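PDB 5I97: conjugal transfer protein from Escherichia coli, which probably serves as an inner-membrane VirB8-type component of the type IV secretion system that carries out plasmid transfer between bacteria, this chain being its VirB8-family domain. Local coordinates for residues H40-D45 against T154-N159; V51-V56 against S70-R75; N93-D98 against A104-T109; T110-R115 against V119-Q124. All coordinates share one frame; numbering follows the deposited sequence.

Contact 1 (H40-D45 against T154-N159)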
loop_
_atom_site.group_PDB
_atom_site.type_symbol
_atom_site.label_atom_id
_atom_site.label_comp_id
_atom_site.label_asym_id
_atom_site.label_seq_id
_atom_site.Cartn_x
_atom_site.Cartn_y
_atom_site.Cartn_z
ATOM N N HIS A 40 -13.509 7.088 -3.998
ATOM C CA HIS A 40 -13.296 7.344 -5.414
ATOM C C HIS A 40 -12.930 8.802 -5.662
ATOM O O HIS A 40 -12.084 9.101 -6.498
ATOM C CB HIS A 40 -14.548 7.014 -6.230
ATOM C CG HIS A 40 -14.727 5.563 -6.547
ATOM N ND1 HIS A 40 -13.737 4.791 -7.117
ATOM C CD2 HIS A 40 -15.798 4.746 -6.398
ATOM C CE1 HIS A 40 -14.188 3.563 -7.298
ATOM N NE2 HIS A 40 -15.437 3.510 -6.870
ATOM N N ARG A 41 -13.582 9.703 -4.934
ATOM C CA ARG A 41 -13.467 11.128 -5.209
ATOM C C ARG A 41 -12.267 11.793 -4.538
ATOM O O ARG A 41 -11.640 12.669 -5.123
ATOM C CB ARG A 41 -14.753 11.839 -4.796
ATOM C CG ARG A 41 -14.705 13.328 -4.948
ATOM C CD ARG A 41 -16.077 13.932 -5.063
ATOM N NE ARG A 41 -15.995 15.382 -5.182
ATOM C CZ ARG A 41 -16.991 16.168 -5.568
ATOM N NH1 ARG A 41 -18.167 15.652 -5.902
ATOM N NH2 ARG A 41 -16.808 17.475 -5.629
ATOM N N GLU A 42 -11.931 11.359 -3.328
ATOM C CA GLU A 42 -10.895 12.028 -2.554
ATOM C C GLU A 42 -9.546 11.349 -2.694
ATOM O O GLU A 42 -8.531 11.887 -2.271
ATOM C CB GLU A 42 -11.292 12.096 -1.075
ATOM C CG GLU A 42 -12.587 12.841 -0.837
ATOM C CD GLU A 42 -12.523 14.269 -1.319
ATOM O OE1 GLU A 42 -11.431 14.869 -1.256
ATOM O OE2 GLU A 42 -13.561 14.785 -1.790
ATOM N N SER A 43 -9.531 10.168 -3.292
ATOM C CA SER A 43 -8.268 9.520 -3.585
ATOM C C SER A 43 -7.682 10.081 -4.861
ATOM O O SER A 43 -8.394 10.635 -5.699
ATOM C CB SER A 43 -8.427 8.012 -3.744
ATOM O OG SER A 43 -9.006 7.413 -2.610
ATOM N N TYR A 44 -6.374 9.939 -5.001
ATOM C CA TYR A 44 -5.736 10.151 -6.283
ATOM C C TYR A 44 -4.721 9.054 -6.553
ATOM O O TYR A 44 -3.726 8.900 -5.837
ATOM C CB TYR A 44 -5.057 11.512 -6.379
ATOM C CG TYR A 44 -4.464 11.699 -7.751
ATOM C CD1 TYR A 44 -5.258 12.072 -8.825
ATOM C CD2 TYR A 44 -3.118 11.443 -7.987
ATOM C CE1 TYR A 44 -4.722 12.217 -10.076
ATOM C CE2 TYR A 44 -2.580 11.588 -9.234
ATOM C CZ TYR A 44 -3.381 11.971 -10.281
ATOM O OH TYR A 44 -2.833 12.121 -11.540
ATOM N N ASP A 45 -4.988 8.290 -7.600
ATOM C CA ASP A 45 -4.050 7.299 -8.074
ATOM C C ASP A 45 -4.131 7.267 -9.589
ATOM O O ASP A 45 -5.182 6.939 -10.153
ATOM C CB ASP A 45 -4.370 5.941 -7.454
ATOM C CG ASP A 45 -3.413 4.866 -7.881
ATOM O OD1 ASP A 45 -2.264 5.193 -8.216
ATOM O OD2 ASP A 45 -3.795 3.681 -7.840
ATOM N N THR A 154 -26.297 13.990 -4.033
ATOM C CA THR A 154 -27.078 15.163 -4.420
ATOM C C THR A 154 -26.499 16.475 -3.908
ATOM O O THR A 154 -26.882 17.549 -4.363
ATOM C CB THR A 154 -28.532 15.047 -3.923
ATOM O OG1 THR A 154 -28.549 15.035 -2.493
ATOM C CG2 THR A 154 -29.157 13.778 -4.439
ATOM N N SER A 155 -25.640 16.389 -2.902
ATOM C CA SER A 155 -24.883 17.544 -2.457
ATOM C C SER A 155 -23.604 17.048 -1.806
ATOM O O SER A 155 -23.572 15.954 -1.257
ATOM C CB SER A 155 -25.691 18.422 -1.512
ATOM O OG SER A 155 -25.785 17.844 -0.235
ATOM N N TYR A 156 -22.539 17.833 -1.895
ATOM C CA TYR A 156 -21.254 17.372 -1.419
ATOM C C TYR A 156 -20.365 18.535 -1.036
ATOM O O TYR A 156 -20.029 19.383 -1.855
ATOM C CB TYR A 156 -20.575 16.520 -2.488
ATOM C CG TYR A 156 -19.324 15.812 -2.018
ATOM C CD1 TYR A 156 -19.406 14.624 -1.314
ATOM C CD2 TYR A 156 -18.069 16.322 -2.297
ATOM C CE1 TYR A 156 -18.278 13.969 -0.893
ATOM C CE2 TYR A 156 -16.934 15.673 -1.884
ATOM C CZ TYR A 156 -17.046 14.498 -1.180
ATOM O OH TYR A 156 -15.929 13.838 -0.758
ATOM N N ARG A 157 -20.005 18.591 0.231
ATOM C CA ARG A 157 -19.071 19.599 0.677
ATOM C C ARG A 157 -18.160 19.016 1.738
ATOM O O ARG A 157 -18.598 18.289 2.634
ATOM C CB ARG A 157 -19.831 20.842 1.141
ATOM C CG ARG A 157 -20.525 20.742 2.457
ATOM C CD ARG A 157 -21.099 22.093 2.859
ATOM N NE ARG A 157 -21.981 21.988 4.023
ATOM C CZ ARG A 157 -21.606 22.188 5.283
ATOM N NH1 ARG A 157 -20.350 22.518 5.565
ATOM N NH2 ARG A 157 -22.497 22.063 6.261
ATOM N N VAL A 158 -16.878 19.325 1.600
ATOM C CA VAL A 158 -15.856 18.831 2.495
ATOM C C VAL A 158 -15.226 20.000 3.222
ATOM O O VAL A 158 -15.009 21.055 2.645
ATOM C CB VAL A 158 -14.787 18.026 1.731
ATOM C CG1 VAL A 158 -13.673 17.568 2.663
ATOM C CG2 VAL A 158 -15.431 16.827 1.042
ATOM N N ASN A 159 -14.950 19.802 4.501
ATOM C CA ASN A 159 -14.290 20.791 5.325
ATOM C C ASN A 159 -13.281 20.095 6.192
ATOM O O ASN A 159 -13.441 18.913 6.493
ATOM C CB ASN A 159 -15.285 21.558 6.201
ATOM C CG ASN A 159 -16.367 22.243 5.408
ATOM O OD1 ASN A 159 -17.549 21.951 5.563
ATOM N ND2 ASN A 159 -15.970 23.189 4.576
#
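Arg41 opens the contact by turning one face of its guanidinium to the ring of Tyr156, and the contact illustrates how one aromatic side chain can engage two successive residues at a helix end. With CG anti to the backbone N (chi1 176°) and the chain extended as far as NE, the arginine and the tyrosine run antiparallel past one another. Tyr156 CD2 sits over the centre of the guanidinium face, 3.4 Å from Arg41 CZ, and the two planes are inclined by only 30°. The polar end is held by Tyr37, whose OH accepts a hydrogen bond from Arg41 NH1.

Glu42, next along the helix and its last residue, meets the same ring at its edge. Tyr156 OH donates to Glu42 OE2 at 2.8 Å, reaching the oxygen on its anti side, some 25° out of the carboxylate plane. Val158 CG2 lies 4.0 Å from Glu42 OE2, a looser touch. Losing the hydroxyl to a phenylalanine at Tyr156 would probably leave Glu42 OE2 without its donor.

In the α+β fold of this VirB8-family domain, which belongs to the NTF2 clan, the contact joins the C-terminal end of helix 27-42 to strand 151-160. Tyr156 also packs edge-to-face on Tyr37 and touches Met130 of strand 124-134, while Arg41 touches Val56 of helix 49-58.

Contact 2 (V51-V56 against S70-R75)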
loop_
_atom_site.group_PDB
_atom_site.type_symbol
_atom_site.label_atom_id
_atom_site.label_comp_id
_atom_site.label_asym_id
_atom_site.label_seq_id
_atom_site.Cartn_x
_atom_site.Cartn_y
_atom_site.Cartn_z
ATOM N N VAL A 51 -11.035 5.127 -13.726
ATOM C CA VAL A 51 -12.124 4.388 -13.100
ATOM C C VAL A 51 -12.801 5.226 -12.030
ATOM O O VAL A 51 -14.028 5.280 -11.972
ATOM C CB VAL A 51 -11.620 3.072 -12.487
ATOM C CG1 VAL A 51 -12.676 2.429 -11.609
ATOM C CG2 VAL A 51 -11.146 2.139 -13.588
ATOM N N ASP A 52 -12.002 5.897 -11.203
ATOM C CA ASP A 52 -12.542 6.730 -10.137
ATOM C C ASP A 52 -13.374 7.874 -10.697
ATOM O O ASP A 52 -14.448 8.173 -10.183
ATOM C CB ASP A 52 -11.412 7.287 -9.263
ATOM C CG ASP A 52 -10.682 6.211 -8.489
ATOM O OD1 ASP A 52 -11.293 5.164 -8.189
ATOM O OD2 ASP A 52 -9.483 6.397 -8.203
ATOM N N TYR A 53 -12.862 8.519 -11.743
ATOM C CA TYR A 53 -13.541 9.628 -12.412
ATOM C C TYR A 53 -14.879 9.195 -13.006
ATOM O O TYR A 53 -15.873 9.920 -12.954
ATOM C CB TYR A 53 -12.642 10.205 -13.504
ATOM C CG TYR A 53 -13.253 11.333 -14.285
ATOM C CD1 TYR A 53 -13.140 12.644 -13.846
ATOM C CD2 TYR A 53 -13.961 11.088 -15.450
ATOM C CE1 TYR A 53 -13.687 13.684 -14.559
ATOM C CE2 TYR A 53 -14.521 12.117 -16.163
ATOM C CZ TYR A 53 -14.378 13.415 -15.716
ATOM O OH TYR A 53 -14.948 14.439 -16.432
ATOM N N THR A 54 -14.874 8.035 -13.637
ATOM C CA THR A 54 -16.091 7.480 -14.203
ATOM C C THR A 54 -17.092 7.178 -13.098
ATOM O O THR A 54 -18.263 7.519 -13.218
ATOM C CB THR A 54 -15.799 6.215 -15.017
ATOM O OG1 THR A 54 -14.988 6.571 -16.143
ATOM C CG2 THR A 54 -17.085 5.584 -15.520
ATOM N N ALA A 55 -16.617 6.578 -12.011
ATOM C CA ALA A 55 -17.484 6.214 -10.898
ATOM C C ALA A 55 -18.161 7.422 -10.254
ATOM O O ALA A 55 -19.372 7.396 -10.007
ATOM C CB ALA A 55 -16.699 5.441 -9.858
ATOM N N VAL A 56 -17.395 8.470 -9.976
ATOM C CA VAL A 56 -17.956 9.671 -9.370
ATOM C C VAL A 56 -19.017 10.292 -10.260
ATOM O O VAL A 56 -20.053 10.749 -9.771
ATOM C CB VAL A 56 -16.868 10.711 -9.077
ATOM C CG1 VAL A 56 -17.476 12.029 -8.626
ATOM C CG2 VAL A 56 -15.898 10.170 -8.049
ATOM N N SER A 70 -14.730 19.572 -13.093
ATOM C CA SER A 70 -14.110 20.843 -13.408
ATOM C C SER A 70 -12.585 20.799 -13.292
ATOM O O SER A 70 -11.877 21.296 -14.160
ATOM C CB SER A 70 -14.691 21.926 -12.499
ATOM O OG SER A 70 -13.895 23.092 -12.513
ATOM N N LYS A 71 -12.092 20.199 -12.215
ATOM C CA LYS A 71 -10.660 20.131 -11.940
ATOM C C LYS A 71 -9.901 19.271 -12.949
ATOM O O LYS A 71 -8.672 19.313 -12.989
ATOM C CB LYS A 71 -10.408 19.624 -10.519
ATOM C CG LYS A 71 -11.117 18.342 -10.161
ATOM C CD LYS A 71 -11.039 18.060 -8.670
ATOM C CE LYS A 71 -9.733 18.556 -8.064
ATOM N NZ LYS A 71 -9.669 18.370 -6.581
ATOM N N PHE A 72 -10.626 18.491 -13.751
ATOM C CA PHE A 72 -10.007 17.539 -14.668
ATOM C C PHE A 72 -10.023 18.059 -16.088
ATOM O O PHE A 72 -9.643 17.370 -17.028
ATOM C CB PHE A 72 -10.715 16.181 -14.621
ATOM C CG PHE A 72 -10.540 15.452 -13.328
ATOM C CD1 PHE A 72 -9.405 14.698 -13.100
ATOM C CD2 PHE A 72 -11.501 15.519 -12.345
ATOM C CE1 PHE A 72 -9.227 14.041 -11.915
ATOM C CE2 PHE A 72 -11.331 14.858 -11.160
ATOM C CZ PHE A 72 -10.196 14.115 -10.945
ATOM N N LYS A 73 -10.434 19.319 -16.239
ATOM C CA LYS A 73 -10.659 19.935 -17.553
ATOM C C LYS A 73 -9.623 21.004 -17.929
ATOM O O LYS A 73 -9.156 21.757 -17.075
ATOM C CB LYS A 73 -12.068 20.527 -17.629
ATOM C CG LYS A 73 -13.162 19.500 -17.871
ATOM C CD LYS A 73 -14.453 20.164 -18.320
ATOM C CE LYS A 73 -14.795 21.356 -17.442
ATOM N NZ LYS A 73 -15.240 22.528 -18.247
ATOM N N GLY A 74 -9.265 21.050 -19.212
ATOM C CA GLY A 74 -8.184 21.889 -19.693
ATOM C C GLY A 74 -6.802 21.273 -19.695
ATOM O O GLY A 74 -6.604 20.106 -19.345
ATOM N N ARG A 75 -5.838 22.100 -20.078
ATOM C CA ARG A 75 -4.438 21.729 -20.143
ATOM C C ARG A 75 -3.892 21.452 -18.742
ATOM O O ARG A 75 -2.943 20.702 -18.588
ATOM C CB ARG A 75 -3.647 22.840 -20.829
ATOM C CG ARG A 75 -3.909 22.963 -22.336
ATOM C CD ARG A 75 -3.210 24.179 -22.935
ATOM N NE ARG A 75 -3.755 25.425 -22.397
ATOM C CZ ARG A 75 -3.154 26.170 -21.472
ATOM N NH1 ARG A 75 -1.990 25.793 -20.966
ATOM N NH2 ARG A 75 -3.723 27.284 -21.041
#
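Tyr53 and Phe72 form a T-shaped (edge-to-face) aromatic pair, a compact example of two rings joining a helix to a loop without any polar bond between the segments. In this VirB8-family domain the pair links helix 49-58 to the irregular segment that follows helix 62-69.

Tyr53 contributes the edge: its CD1 and CE1 point at one face of the Phe72 ring, the centroids lie 5.1 Å apart and the planes stand at 75°. The approach is not central, because Tyr53 CD1 lies above the Phe72 ring but is displaced toward its rim. Tyr53 reaches out from the helix with CG anti to the backbone N (chi1 179°), which carries its ring across to the phenylalanine.

The neighbours extend the cluster. Phe72 also meets the ring of Tyr68 and touches Leu78 and Asp79 of helix 78-82, while Tyr53 rests on Gln69, so that the pair draws three helices and the intervening loop together near the surface. The methylene also takes part, Phe72 CB lying 3.9 Å from Tyr53 CE1, and the nearest approach is 3.6 Å, between Tyr53 CE1 and Phe72 CD2.

Contact 3 (N93-D98 against A104-T109)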
loop_
_atom_site.group_PDB
_atom_site.type_symbol
_atom_site.label_atom_id
_atom_site.label_comp_id
_atom_site.label_asym_id
_atom_site.label_seq_id
_atom_site.Cartn_x
_atom_site.Cartn_y
_atom_site.Cartn_z
ATOM N N ASN A 93 -13.004 7.136 8.670
ATOM C CA ASN A 93 -12.924 7.028 10.125
ATOM C C ASN A 93 -14.284 6.779 10.795
ATOM O O ASN A 93 -14.376 6.031 11.767
ATOM C CB ASN A 93 -12.286 8.284 10.715
ATOM C CG ASN A 93 -10.886 8.550 10.160
ATOM O OD1 ASN A 93 -10.587 9.654 9.705
ATOM N ND2 ASN A 93 -10.036 7.532 10.179
ATOM N N SER A 94 -15.329 7.434 10.297
ATOM C CA SER A 94 -16.668 7.245 10.847
ATOM C C SER A 94 -17.721 7.703 9.852
ATOM O O SER A 94 -17.468 8.598 9.043
ATOM C CB SER A 94 -16.829 7.994 12.176
ATOM O OG SER A 94 -16.763 9.396 11.993
ATOM N N VAL A 95 -18.899 7.085 9.921
ATOM C CA VAL A 95 -20.030 7.440 9.068
ATOM C C VAL A 95 -21.296 7.590 9.888
ATOM O O VAL A 95 -21.703 6.664 10.575
ATOM C CB VAL A 95 -20.277 6.379 7.980
ATOM C CG1 VAL A 95 -21.476 6.759 7.120
ATOM C CG2 VAL A 95 -19.033 6.194 7.124
ATOM N N ILE A 96 -21.918 8.758 9.821
ATOM C CA ILE A 96 -23.169 8.976 10.518
ATOM C C ILE A 96 -24.291 9.174 9.507
ATOM O O ILE A 96 -24.245 10.100 8.706
ATOM C CB ILE A 96 -23.089 10.190 11.453
ATOM C CG1 ILE A 96 -21.958 9.996 12.464
ATOM C CG2 ILE A 96 -24.410 10.398 12.190
ATOM C CD1 ILE A 96 -21.761 11.168 13.383
ATOM N N LEU A 97 -25.313 8.323 9.588
ATOM C CA LEU A 97 -26.410 8.332 8.633
ATOM C C LEU A 97 -27.640 9.022 9.173
ATOM O O LEU A 97 -28.004 8.858 10.337
ATOM C CB LEU A 97 -26.798 6.905 8.223
ATOM C CG LEU A 97 -25.766 6.081 7.458
ATOM C CD1 LEU A 97 -26.358 4.774 7.022
ATOM C CD2 LEU A 97 -25.225 6.857 6.275
ATOM N N ASP A 98 -28.282 9.783 8.301
ATOM C CA ASP A 98 -29.622 10.271 8.537
ATOM C C ASP A 98 -30.456 9.780 7.360
ATOM O O ASP A 98 -30.712 10.516 6.415
ATOM C CB ASP A 98 -29.658 11.792 8.669
ATOM C CG ASP A 98 -31.045 12.316 8.996
ATOM O OD1 ASP A 98 -31.959 11.497 9.235
ATOM O OD2 ASP A 98 -31.233 13.548 9.024
ATOM N N ALA A 104 -25.682 12.353 5.082
ATOM C CA ALA A 104 -24.662 11.571 5.760
ATOM C C ALA A 104 -23.446 12.429 6.087
ATOM O O ALA A 104 -23.106 13.357 5.360
ATOM C CB ALA A 104 -24.263 10.388 4.926
ATOM N N THR A 105 -22.809 12.118 7.203
ATOM C CA THR A 105 -21.595 12.788 7.608
ATOM C C THR A 105 -20.464 11.793 7.659
ATOM O O THR A 105 -20.538 10.805 8.376
ATOM C CB THR A 105 -21.744 13.436 8.965
ATOM O OG1 THR A 105 -22.739 14.456 8.885
ATOM C CG2 THR A 105 -20.432 14.045 9.403
ATOM N N ILE A 106 -19.423 12.036 6.878
ATOM C CA ILE A 106 -18.320 11.097 6.818
ATOM C C ILE A 106 -16.998 11.755 7.216
ATOM O O ILE A 106 -16.556 12.721 6.596
ATOM C CB ILE A 106 -18.211 10.482 5.414
ATOM C CG1 ILE A 106 -19.469 9.655 5.132
ATOM C CG2 ILE A 106 -16.955 9.640 5.282
ATOM C CD1 ILE A 106 -19.409 8.836 3.871
ATOM N N ARG A 107 -16.362 11.211 8.246
ATOM C CA ARG A 107 -15.060 11.699 8.667
ATOM C C ARG A 107 -13.970 10.804 8.127
ATOM O O ARG A 107 -13.987 9.590 8.332
ATOM C CB ARG A 107 -14.996 11.780 10.185
ATOM C CG ARG A 107 -15.874 12.873 10.726
ATOM C CD ARG A 107 -15.708 13.058 12.211
ATOM N NE ARG A 107 -16.386 14.271 12.665
ATOM C CZ ARG A 107 -17.703 14.406 12.786
ATOM N NH1 ARG A 107 -18.515 13.411 12.458
ATOM N NH2 ARG A 107 -18.206 15.555 13.215
ATOM N N PHE A 108 -13.009 11.415 7.444
ATOM C CA PHE A 108 -11.994 10.631 6.777
ATOM C C PHE A 108 -10.619 11.283 6.791
ATOM O O PHE A 108 -10.464 12.482 7.009
ATOM C CB PHE A 108 -12.444 10.338 5.331
ATOM C CG PHE A 108 -12.549 11.555 4.447
ATOM C CD1 PHE A 108 -13.630 12.412 4.544
ATOM C CD2 PHE A 108 -11.601 11.806 3.468
ATOM C CE1 PHE A 108 -13.729 13.513 3.730
ATOM C CE2 PHE A 108 -11.717 12.899 2.638
ATOM C CZ PHE A 108 -12.772 13.753 2.773
ATOM N N THR A 109 -9.620 10.456 6.533
ATOM C CA THR A 109 -8.239 10.872 6.575
ATOM C C THR A 109 -7.568 10.599 5.246
ATOM O O THR A 109 -7.724 9.525 4.674
ATOM C CB THR A 109 -7.481 10.152 7.693
ATOM O OG1 THR A 109 -7.991 10.598 8.950
ATOM C CG2 THR A 109 -5.988 10.469 7.631
HETATM O O HOH W 1 -18.870 11.357 10.999
#
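Arg107 O is gripped by two backbone donors, Asn93 N at 2.7 Å and Ser94 N at 3.2 Å, the signature of a classic beta bulge in the antiparallel hairpin of strands 86-98 and 103-114. Asn93 and Ser94 thus both face Arg107, and both donors lie in the plane of its carbonyl. Beyond the bulge regular pairing takes over: Arg107 N returns a bond to Ser94 O, and Ile96 and Thr105 form an antiparallel hydrogen-bonded pair, the bond from Ile96 N to Thr105 O being nearly straight at 172°.

One face of the hairpin carries Val95 with Ile106 and Leu97 with Ala104. Val95 and Ile106 run next to each other, both valine methyls 4.0 Å from Ile106 CG1, and helix 27-42 packs there, with Thr35 touching Val95 and Leu34 touching Leu97. Ser94, Ile96, Thr105 and Arg107 occupy the other face. There a water joins Ser94 OG to Thr105 O, to which it donates.

At the bulged end, Asn93 CG lies beside its own backbone N (chi1 -58°), which brings the amide over to Thr109. Thr109 OG1 donates to Asn93 OD1 at 2.9 Å, in the carbonyl plane and on a lone pair.

Contact 4 (T110-R115 against V119-Q124)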
loop_
_atom_site.group_PDB
_atom_site.type_symbol
_atom_site.label_atom_id
_atom_site.label_comp_id
_atom_site.label_asym_id
_atom_site.label_seq_id
_atom_site.Cartn_x
_atom_site.Cartn_y
_atom_site.Cartn_z
ATOM N N THR A 110 -6.841 11.589 4.753
ATOM C CA THR A 110 -6.050 11.412 3.545
ATOM C C THR A 110 -4.561 11.396 3.878
ATOM O O THR A 110 -4.090 12.150 4.725
ATOM C CB THR A 110 -6.340 12.512 2.503
ATOM O OG1 THR A 110 -6.195 13.800 3.105
ATOM C CG2 THR A 110 -7.756 12.372 1.983
ATOM N N VAL A 111 -3.837 10.508 3.212
ATOM C CA VAL A 111 -2.384 10.468 3.308
ATOM C C VAL A 111 -1.803 10.665 1.916
ATOM O O VAL A 111 -1.939 9.808 1.047
ATOM C CB VAL A 111 -1.870 9.140 3.896
ATOM C CG1 VAL A 111 -0.347 9.097 3.852
ATOM C CG2 VAL A 111 -2.363 8.958 5.320
ATOM N N ARG A 112 -1.199 11.823 1.692
ATOM C CA ARG A 112 -0.620 12.120 0.384
ATOM C C ARG A 112 0.839 11.690 0.326
ATOM O O ARG A 112 1.589 11.869 1.291
ATOM C CB ARG A 112 -0.756 13.604 0.065
ATOM C CG ARG A 112 -0.083 14.053 -1.207
ATOM C CD ARG A 112 -0.419 15.494 -1.448
ATOM N NE ARG A 112 0.223 16.000 -2.646
ATOM C CZ ARG A 112 1.339 16.716 -2.643
ATOM N NH1 ARG A 112 1.933 17.001 -1.496
ATOM N NH2 ARG A 112 1.855 17.138 -3.788
ATOM N N ARG A 113 1.268 11.204 -0.828
ATOM C CA ARG A 113 2.656 10.827 -0.964
ATOM C C ARG A 113 3.232 11.325 -2.283
ATOM O O ARG A 113 2.764 10.962 -3.361
ATOM C CB ARG A 113 2.774 9.304 -0.883
ATOM C CG ARG A 113 4.094 8.740 -1.360
ATOM C CD ARG A 113 5.214 9.162 -0.424
ATOM N NE ARG A 113 6.507 8.633 -0.838
ATOM C CZ ARG A 113 7.036 7.511 -0.366
ATOM N NH1 ARG A 113 6.362 6.778 0.505
ATOM N NH2 ARG A 113 8.224 7.106 -0.789
ATOM N N VAL A 114 4.262 12.153 -2.181
ATOM C CA VAL A 114 4.973 12.651 -3.348
ATOM C C VAL A 114 6.062 11.637 -3.662
ATOM O O VAL A 114 6.842 11.294 -2.787
ATOM C CB VAL A 114 5.568 14.025 -3.089
ATOM C CG1 VAL A 114 6.062 14.635 -4.382
ATOM C CG2 VAL A 114 4.530 14.926 -2.437
ATOM N N ARG A 115 6.100 11.134 -4.892
ATOM C CA ARG A 115 7.022 10.054 -5.239
ATOM C C ARG A 115 8.492 10.474 -5.126
ATOM O O ARG A 115 9.361 9.636 -4.900
ATOM C CB ARG A 115 6.735 9.529 -6.647
ATOM C CG ARG A 115 5.367 8.869 -6.824
ATOM C CD ARG A 115 5.432 7.384 -6.597
ATOM N NE ARG A 115 4.111 6.767 -6.516
ATOM C CZ ARG A 115 3.359 6.475 -7.572
ATOM N NH1 ARG A 115 3.802 6.753 -8.789
ATOM N NH2 ARG A 115 2.169 5.904 -7.417
ATOM N N VAL A 119 9.296 9.695 2.407
ATOM C CA VAL A 119 8.190 9.447 3.337
ATOM C C VAL A 119 6.864 9.988 2.804
ATOM O O VAL A 119 6.854 10.877 1.952
ATOM C CB VAL A 119 8.449 10.059 4.711
ATOM C CG1 VAL A 119 9.595 9.333 5.373
ATOM C CG2 VAL A 119 8.756 11.529 4.574
ATOM N N ASP A 120 5.754 9.454 3.318
ATOM C CA ASP A 120 4.423 9.993 3.042
ATOM C C ASP A 120 4.296 11.350 3.724
ATOM O O ASP A 120 4.984 11.605 4.692
ATOM C CB ASP A 120 3.327 9.064 3.578
ATOM C CG ASP A 120 3.362 7.686 2.958
ATOM O OD1 ASP A 120 3.830 7.551 1.815
ATOM O OD2 ASP A 120 2.941 6.720 3.628
ATOM N N ASP A 121 3.420 12.220 3.228
ATOM C CA ASP A 121 3.123 13.466 3.936
ATOM C C ASP A 121 2.352 13.151 5.228
ATOM O O ASP A 121 1.951 12.012 5.453
ATOM C CB ASP A 121 2.274 14.423 3.083
ATOM C CG ASP A 121 2.934 14.818 1.769
ATOM O OD1 ASP A 121 4.105 14.451 1.516
ATOM O OD2 ASP A 121 2.249 15.505 0.982
ATOM N N GLN A 122 2.109 14.181 6.033
ATOM C CA GLN A 122 1.347 14.061 7.264
ATOM C C GLN A 122 -0.149 13.973 6.968
ATOM O O GLN A 122 -0.645 14.645 6.058
ATOM C CB GLN A 122 1.613 15.253 8.181
ATOM C CG GLN A 122 3.040 15.354 8.679
ATOM C CD GLN A 122 3.410 14.190 9.583
ATOM O OE1 GLN A 122 3.986 13.195 9.141
ATOM N NE2 GLN A 122 3.054 14.304 10.854
ATOM N N PRO A 123 -0.865 13.125 7.724
ATOM C CA PRO A 123 -2.303 12.922 7.533
ATOM C C PRO A 123 -3.112 14.207 7.680
ATOM O O PRO A 123 -2.759 15.080 8.467
ATOM C CB PRO A 123 -2.661 11.935 8.642
ATOM C CG PRO A 123 -1.398 11.170 8.885
ATOM C CD PRO A 123 -0.298 12.163 8.687
ATOM N N GLN A 124 -4.183 14.309 6.904
ATOM C CA GLN A 124 -5.129 15.418 7.009
ATOM C C GLN A 124 -6.525 14.852 7.269
ATOM O O GLN A 124 -6.916 13.873 6.643
ATOM C CB GLN A 124 -5.120 16.264 5.736
ATOM C CG GLN A 124 -3.857 17.077 5.536
ATOM C CD GLN A 124 -3.784 17.643 4.144
ATOM O OE1 GLN A 124 -3.827 16.904 3.154
ATOM N NE2 GLN A 124 -3.733 18.959 4.050
#
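Arg112 and Arg113 both start with CG anti to the backbone N, but Arg112 then runs extended to NE whereas Arg113 bends at chi2 (67°), and each reaches a different aspartate of the facing loop. The example shows how successive residues of a strand can each bring a charge to one returning chain.

Arg113 NH1 donates to Asp120 OD1 at 3.0 Å in a salt bridge. The oxygen lies in the guanidinium plane, yet the donor comes from above the carboxylate plane, 40° out of it. Arg113 CD also lies 3.4 Å from Val119 O. Shortening Arg113 to an alanine is likely to leave Asp120 OD1 without this charged mate and to uncover the backbone at Val119.

Arg112 NH1 makes a second salt bridge, with Asp121 OD2 at 2.9 Å, while its NE is paired with Glu86. Asp121 is held at its backbone too, since its N donates to Arg112 O at 2.7 Å. Earlier on the strand, Val111 CG1 rests 3.7 Å from Asp120 CB, and Thr110 joins Gln124 in an antiparallel hydrogen-bonded pair.

Together these bonds tie the end of strand 103-114 to the loop leading into strand 124-134. Thr110 OG1 is hydrogen-bonded to Trp126 of that strand; strand 86-98 flanks strand 103-114, with Thr88 touching Arg112 and Thr87 touching Arg113.

Overall arrangement
The four contacts show a common scheme, a sheet built from hairpins with helices packed against it. Contacts 3 and 4 share strand 103-114, their centres about 21 Å apart, and meet where Thr109 CG2 touches Gln124 O at 3.7 Å. Contact 1 reaches the same sheet and closes a long chain loop within which the other three are nested; Glu42 CG packs 3.6 Å from Phe108 CE2 of contact 3. On its helical side, contact 1 joins contact 2 through His40 ND1 and Asp52 OD1, 2.7 Å apart and probably hydrogen-bonded. Contacts 2 and 3 lie on opposite sides of the chain's centre, about 24 Å between centres, with contact 1 bridging them.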